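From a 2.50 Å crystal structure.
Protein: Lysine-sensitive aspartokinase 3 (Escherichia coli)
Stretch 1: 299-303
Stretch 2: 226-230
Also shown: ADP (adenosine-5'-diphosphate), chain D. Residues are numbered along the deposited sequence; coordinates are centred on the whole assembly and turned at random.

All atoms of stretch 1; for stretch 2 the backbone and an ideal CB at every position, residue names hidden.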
ATOM      1  N   PHE A 299     -12.291  -3.357 -19.417  1.00 65.98           N
ATOM      2  CA  PHE A 299     -12.996  -3.842 -18.237  1.00 66.67           C
ATOM      3  C   PHE A 299     -13.610  -5.205 -18.522  1.00 67.64           C
ATOM      4  O   PHE A 299     -14.572  -5.293 -19.280  1.00 71.62           O
ATOM      5  CB  PHE A 299     -14.121  -2.880 -17.843  1.00 61.55           C
ATOM      6  CG  PHE A 299     -13.671  -1.462 -17.611  1.00 57.50           C
ATOM      7  CD1 PHE A 299     -12.476  -1.189 -16.960  1.00 54.22           C
ATOM      8  CD2 PHE A 299     -14.479  -0.397 -17.996  1.00 67.00           C
ATOM      9  CE1 PHE A 299     -12.089   0.119 -16.688  1.00 59.93           C
ATOM     10  CE2 PHE A 299     -14.109   0.917 -17.731  1.00 73.45           C
ATOM     11  CZ  PHE A 299     -12.906   1.177 -17.074  1.00 69.51           C
ATOM     12  N   ARG A 300     -13.067  -6.266 -17.921  1.00 64.43           N
ATOM     13  CA  ARG A 300     -13.616  -7.604 -18.136  1.00 62.74           C
ATOM     14  C   ARG A 300     -14.756  -7.873 -17.184  1.00 61.09           C
ATOM     15  O   ARG A 300     -15.841  -8.259 -17.604  1.00 61.72           O
ATOM     16  CB  ARG A 300     -12.571  -8.693 -17.913  1.00 63.03           C
ATOM     17  CG  ARG A 300     -11.612  -8.926 -19.051  1.00 69.86           C
ATOM     18  CD  ARG A 300     -12.133  -9.878 -20.118  1.00 62.78           C
ATOM     19  NE  ARG A 300     -11.020 -10.265 -20.981  1.00 67.30           N
ATOM     20  CZ  ARG A 300     -11.117 -10.972 -22.103  1.00 74.41           C
ATOM     21  NH1 ARG A 300     -12.298 -11.392 -22.534  1.00 74.14           N
ATOM     22  NH2 ARG A 300     -10.018 -11.260 -22.792  1.00 77.92           N
ATOM     23  N   ALA A 301     -14.506  -7.665 -15.897  1.00 61.58           N
ATOM     24  CA  ALA A 301     -15.527  -7.945 -14.907  1.00 59.33           C
ATOM     25  C   ALA A 301     -15.294  -7.320 -13.549  1.00 57.69           C
ATOM     26  O   ALA A 301     -14.328  -6.603 -13.326  1.00 59.61           O
ATOM     27  CB  ALA A 301     -15.661  -9.442 -14.750  1.00 58.02           C
ATOM     28  N   LEU A 302     -16.217  -7.613 -12.645  1.00 55.89           N
ATOM     29  CA  LEU A 302     -16.165  -7.139 -11.277  1.00 54.99           C
ATOM     30  C   LEU A 302     -16.193  -8.384 -10.400  1.00 54.63           C
ATOM     31  O   LEU A 302     -16.855  -9.367 -10.727  1.00 56.31           O
ATOM     32  CB  LEU A 302     -17.379  -6.265 -10.971  1.00 56.77           C
ATOM     33  CG  LEU A 302     -17.554  -5.037 -11.865  1.00 58.72           C
ATOM     34  CD1 LEU A 302     -18.888  -4.386 -11.563  1.00 39.93           C
ATOM     35  CD2 LEU A 302     -16.405  -4.058 -11.638  1.00 58.11           C
ATOM     36  N   ALA A 303     -15.458  -8.343  -9.295  1.00 54.20           N
ATOM     37  CA  ALA A 303     -15.390  -9.461  -8.358  1.00 46.99           C
ATOM     38  C   ALA A 303     -15.627  -8.941  -6.950  1.00 45.32           C
ATOM     39  O   ALA A 303     -15.135  -7.871  -6.575  1.00 43.75           O
ATOM     40  CB  ALA A 303     -14.032 -10.134  -8.448  1.00 26.30           C
ATOM     41  N   UNK A 226     -17.389 -18.459 -17.249  1.00 63.11           N
ATOM     42  CA  UNK A 226     -17.028 -17.388 -16.321  1.00 59.95           C
ATOM     43  C   UNK A 226     -17.751 -16.109 -16.788  1.00 58.85           C
ATOM     44  O   UNK A 226     -17.615 -15.700 -17.943  1.00 57.72           O
ATOM     45  CB  UNK A 226     -15.512 -17.187 -16.264  1.00 59.95           C
ATOM     46  N   UNK A 227     -18.518 -15.484 -15.903  1.00 55.73           N
ATOM     47  CA  UNK A 227     -19.254 -14.278 -16.272  1.00 58.20           C
ATOM     48  C   UNK A 227     -18.553 -12.995 -15.870  1.00 58.80           C
ATOM     49  O   UNK A 227     -17.515 -13.032 -15.229  1.00 61.82           O
ATOM     50  CB  UNK A 227     -20.647 -14.309 -15.639  1.00 58.20           C
ATOM     51  N   UNK A 228     -19.133 -11.860 -16.245  1.00 58.95           N
ATOM     52  CA  UNK A 228     -18.563 -10.562 -15.910  1.00 62.88           C
ATOM     53  C   UNK A 228     -18.768 -10.231 -14.434  1.00 61.28           C
ATOM     54  O   UNK A 228     -18.432  -9.144 -13.972  1.00 59.64           O
ATOM     55  CB  UNK A 228     -19.182  -9.470 -16.785  1.00 62.88           C
ATOM     56  N   UNK A 229     -19.340 -11.176 -13.706  1.00 60.63           N
ATOM     57  CA  UNK A 229     -19.561 -11.018 -12.280  1.00 60.10           C
ATOM     58  C   UNK A 229     -20.512 -12.119 -11.838  1.00 62.22           C
ATOM     59  O   UNK A 229     -21.209 -12.708 -12.659  1.00 61.96           O
ATOM     60  CB  UNK A 229     -20.115  -9.632 -11.946  1.00 60.10           C
ATOM     61  N   UNK A 230     -20.529 -12.402 -10.542  1.00 64.21           N
ATOM     62  CA  UNK A 230     -21.380 -13.444 -10.002  1.00 62.68           C
ATOM     63  C   UNK A 230     -22.819 -13.275 -10.501  1.00 62.52           C
ATOM     64  O   UNK A 230     -23.487 -12.276 -10.201  1.00 62.26           O
ATOM     65  CB  UNK A 230     -21.335 -13.427  -8.473  1.00 62.68           C
TER
HETATM   66  PB  ADP D 820     -18.387 -26.021  -7.895  1.00 54.19           P
HETATM   67  O1B ADP D 820     -18.698 -26.423  -9.285  1.00 58.10           O
HETATM   68  O2B ADP D 820     -18.795 -27.071  -6.891  1.00 57.23           O
HETATM   69  O3B ADP D 820     -16.874 -25.659  -7.725  1.00 61.57           O
HETATM   70  PA  ADP D 820     -19.067 -23.442  -6.734  1.00 48.62           P
HETATM   71  O1A ADP D 820     -20.311 -23.083  -6.011  1.00 40.42           O
HETATM   72  O2A ADP D 820     -17.846 -23.638  -5.893  1.00 47.24           O
HETATM   73  O3A ADP D 820     -19.289 -24.740  -7.599  1.00 40.30           O
HETATM   74  O5' ADP D 820     -18.925 -22.212  -7.768  1.00 49.04           O
HETATM   75  C5' ADP D 820     -19.765 -21.879  -8.919  1.00 39.04           C
HETATM   76  C4' ADP D 820     -20.419 -20.543  -8.612  1.00 39.60           C
HETATM   77  O4' ADP D 820     -19.543 -19.406  -8.359  1.00 46.89           O
HETATM   78  C3' ADP D 820     -21.402 -19.975  -9.602  1.00 48.89           C
HETATM   79  O3' ADP D 820     -22.536 -20.866  -9.499  1.00 52.51           O
HETATM   80  C2' ADP D 820     -21.595 -18.583  -9.041  1.00 46.84           C
HETATM   81  O2' ADP D 820     -22.536 -18.575  -7.981  1.00 53.91           O
HETATM   82  C1' ADP D 820     -20.250 -18.192  -8.546  1.00 50.60           C
HETATM   83  N9  ADP D 820     -19.515 -17.115  -9.365  1.00 54.44           N
HETATM   84  C8  ADP D 820     -18.969 -16.039  -8.759  1.00 55.18           C
HETATM   85  N7  ADP D 820     -18.370 -15.185  -9.562  1.00 55.99           N
HETATM   86  C5  ADP D 820     -18.525 -15.742 -10.772  1.00 52.39           C
HETATM   87  C6  ADP D 820     -18.093 -15.279 -12.070  1.00 55.22           C
HETATM   88  N6  ADP D 820     -17.427 -14.195 -12.271  1.00 55.44           N
HETATM   89  N1  ADP D 820     -18.442 -16.126 -13.139  1.00 59.68           N
HETATM   90  C2  ADP D 820     -19.163 -17.319 -12.966  1.00 57.86           C
HETATM   91  N3  ADP D 820     -19.573 -17.751 -11.739  1.00 52.07           N
HETATM   92  C4  ADP D 820     -19.243 -16.951 -10.696  1.00 49.01           C

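At position 226 the backbone is extended, with phi/psi of -102/125, and nothing of stretch 1 lies within 5.5 Å of the ideal CB. Stretch 1 therefore sets no requirement here, and many side chains would fit, with beta-branched residues favoured by the extended backbone. The deposited residue is Ile226, in the m,t rotamer; its CA lies 3.7 Å from N1 of the adenine.

Position 227 is also extended and again has no atom of stretch 1 near its ideal CB. What marks it is its backbone, which meets the edge of the adenine: the amide N lies 2.8 Å from ADP N1, and the carbonyl O accepts a hydrogen bond from ADP N6 at 3.2 Å. Because main-chain atoms read the base, the side chain is left largely free. It is Tyr227, whose CA-to-CB bond points sideways and whose ring leads away from stretch 1, lying obliquely to ADP C2.

Position 228 is the closest to stretch 1, its CA 4.1 Å from that of Ala301. Its carbonyl O accepts a hydrogen bond from Leu302 N (3.0 Å, 164°), although this oxygen also sits too close to Ala301 CB in the model, so its place is less certain. The ideal CB points sideways, 3.6 Å from Arg300 O and 4.1 Å from Ala301 CB. A compact side chain such as alanine, serine, threonine or valine would suit this position. The residue is Thr228, with chi1 in p; its CG2 packs 3.4 Å from Arg300 O, and its OG1 is hydrogen-bonded elsewhere in the structure.

At position 229 the CA-to-CB bond again runs sideways, but the ideal CB is 3.5 Å from Leu302 O. A carbonyl acceptor so near invites a short side chain carrying a donor, serine or threonine above all, while alanine would fit without using the acceptor. Thr229 takes up the offer: in the t rotamer, its OG1 donates to Leu302 O at 3.1 Å. The same carbonyl receives a CA-H...O contact from Thr229 CA at 3.5 Å, so one acceptor draws on both main chain and side chain. OG1 also lies 4.0 Å from Leu302 CB, adding a contact with the aliphatic side chain.

At position 230 the chain has left stretch 1, and the ideal CB finds none of its atoms within 5.5 Å. The nucleotide is the nearer partner: the C8 edge of its adenine lies close to the ideal CB, and the 2'-hydroxyl of the ribose is within reach of a polar or acidic side chain. The residue is Asp230, whose OD1 accepts a weak hydrogen bond from ADP O2' at 3.5 Å.

Stretch 2 (226-230) IYTTD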
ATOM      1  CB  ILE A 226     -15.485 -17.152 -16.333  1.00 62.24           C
ATOM      2  CG1 ILE A 226     -14.750 -18.449 -15.986  1.00 59.46           C
ATOM      3  CG2 ILE A 226     -15.095 -16.063 -15.340  1.00 52.03           C
ATOM      4  CD1 ILE A 226     -13.233 -18.345 -16.134  1.00 52.80           C
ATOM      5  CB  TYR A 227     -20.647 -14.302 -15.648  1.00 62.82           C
ATOM      6  CG  TYR A 227     -21.571 -15.287 -16.309  1.00 66.84           C
ATOM      7  CD1 TYR A 227     -21.160 -16.591 -16.550  1.00 63.60           C
ATOM      8  CD2 TYR A 227     -22.850 -14.912 -16.714  1.00 69.10           C
ATOM      9  CE1 TYR A 227     -21.987 -17.499 -17.180  1.00 68.96           C
ATOM     10  CE2 TYR A 227     -23.692 -15.819 -17.347  1.00 66.27           C
ATOM     11  CZ  TYR A 227     -23.250 -17.112 -17.577  1.00 64.84           C
ATOM     12  OH  TYR A 227     -24.058 -18.025 -18.210  1.00 68.04           O
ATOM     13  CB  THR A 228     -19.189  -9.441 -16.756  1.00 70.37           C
ATOM     14  OG1 THR A 228     -20.608  -9.420 -16.545  1.00 74.79           O
ATOM     15  CG2 THR A 228     -18.878  -9.660 -18.235  1.00 65.36           C
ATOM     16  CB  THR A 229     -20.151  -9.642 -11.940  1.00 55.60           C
ATOM     17  OG1 THR A 229     -19.922  -9.353 -10.558  1.00 53.35           O
ATOM     18  CG2 THR A 229     -21.624  -9.625 -12.204  1.00 59.88           C
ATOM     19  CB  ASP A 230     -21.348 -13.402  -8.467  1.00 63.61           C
ATOM     20  CG  ASP A 230     -21.918 -14.659  -7.834  1.00 69.99           C
ATOM     21  OD1 ASP A 230     -22.992 -15.121  -8.270  1.00 66.91           O
ATOM     22  OD2 ASP A 230     -21.295 -15.186  -6.888  1.00 81.97           O
TER
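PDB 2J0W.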